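Local coordinates for PixA inclusion body protein (Burkholderia cenocepacia, PDB 4LZK), which is of unknown function but belongs to the PixA family, named for proteins of bacterial crystalline inclusion bodies, at the interface of chains A and B. Residues are numbered along the deposited sequence; one frame, centred on the assembly and turned at random. Chains: chain A/B, PixA inclusion body protein.

The interface of chains A and B. Residues chain A 157, 183; chain B 62-64, 75-76, 185.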
# COMPACT_ATOMS: atom_id res chain seq x y z
N TYR A 157 17.37 10.03 8.00
CA TYR A 157 16.06 10.65 8.08
C TYR A 157 16.32 12.16 7.93
O TYR A 157 17.29 12.69 8.54
CB TYR A 157 15.32 10.40 9.40
CG TYR A 157 15.03 8.95 9.73
CD1 TYR A 157 15.33 7.90 8.85
CD2 TYR A 157 14.58 8.62 10.99
CE1 TYR A 157 15.11 6.57 9.24
CE2 TYR A 157 14.33 7.32 11.33
CZ TYR A 157 14.64 6.31 10.50
OH TYR A 157 14.41 5.04 11.00
N GLN A 183 12.33 9.61 5.26
CA GLN A 183 13.34 8.54 5.38
C GLN A 183 13.88 8.19 3.99
O GLN A 183 13.10 8.06 3.08
CB GLN A 183 12.71 7.30 6.05
CG GLN A 183 12.06 7.70 7.40
CD GLN A 183 11.26 6.59 8.03
OE1 GLN A 183 10.62 5.87 7.34
NE2 GLN A 183 11.29 6.48 9.34
N GLY B 62 9.83 10.72 12.23
CA GLY B 62 10.83 9.77 11.95
C GLY B 62 10.39 8.35 12.25
O GLY B 62 11.20 7.46 12.37
N VAL B 63 9.12 8.13 12.45
CA VAL B 63 8.66 6.73 12.70
C VAL B 63 7.75 6.32 11.61
O VAL B 63 6.86 7.08 11.24
CB VAL B 63 7.92 6.60 14.06
CG1 VAL B 63 7.34 5.20 14.31
CG2 VAL B 63 8.82 7.03 15.19
N SER B 64 7.97 5.12 11.05
CA SER B 64 7.10 4.67 9.97
C SER B 64 6.95 3.19 10.02
O SER B 64 7.70 2.50 10.68
CB SER B 64 7.65 5.12 8.58
OG SER B 64 8.77 4.36 8.17
N LYS B 75 10.24 1.42 11.26
CA LYS B 75 11.44 2.26 11.19
C LYS B 75 11.35 3.32 12.19
O LYS B 75 10.36 4.08 12.20
CB LYS B 75 11.62 2.84 9.74
CG LYS B 75 12.00 1.75 8.74
CD LYS B 75 11.80 2.19 7.26
CE LYS B 75 13.07 2.78 6.71
NZ LYS B 75 12.82 3.47 5.40
N LEU B 76 12.32 3.40 13.11
CA LEU B 76 12.25 4.40 14.18
C LEU B 76 13.64 5.09 14.43
O LEU B 76 14.62 4.87 13.70
CB LEU B 76 11.60 3.87 15.48
CG LEU B 76 12.36 2.86 16.31
CD1 LEU B 76 11.58 2.45 17.57
CD2 LEU B 76 12.55 1.63 15.51
N ALA B 185 13.89 -1.39 12.38
CA ALA B 185 15.17 -0.76 12.06
C ALA B 185 15.22 0.59 12.71
O ALA B 185 14.18 1.31 12.83
CB ALA B 185 15.30 -0.63 10.55
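A:Tyr157 and A:Gln183, on the paired strands 154-168 and 171-186 of chain A, reach into a loop and a short strand of chain B. The two chains are copies of one protein, and the interface as a whole is not an exact two-fold. Whether the pairing is biological cannot be told from the structure alone. The tight part lies at the ends of the two side chains. The phenol OH of A:Tyr157 donates a hydrogen bond to the backbone O of B:Leu76, 2.7 Å away. It approaches from above the carbonyl plane, 41° out of it, and so misses a lone pair. The A:Gln183 amide behaves differently. Its OE1 accepts from the hydroxyl OG of B:Ser64 at 2.5 Å, in the carbonyl plane and on a lone pair. With chi2 at 173° the A:Gln183 chain stays straight and delivers its amide to the serine. Its NE2 lies 3.5 Å above one face of the A:Tyr157 ring, near the rim, which may restrict the freedom of both side chains. This NE2 is also 3.2 Å from B:Gly62 O, but the amide hydrogens are not directed at it, so this is not a hydrogen bond. The looser part is B:Lys75. A turn at chi3 (92°) takes its aliphatic chain past the amide, with B:Lys75 CD 3.9 Å from A:Gln183 OE1. The side-chain amine shows no close polar partner here: B:Lys75 NZ lies 3.8 Å from A:Gln183 OE1.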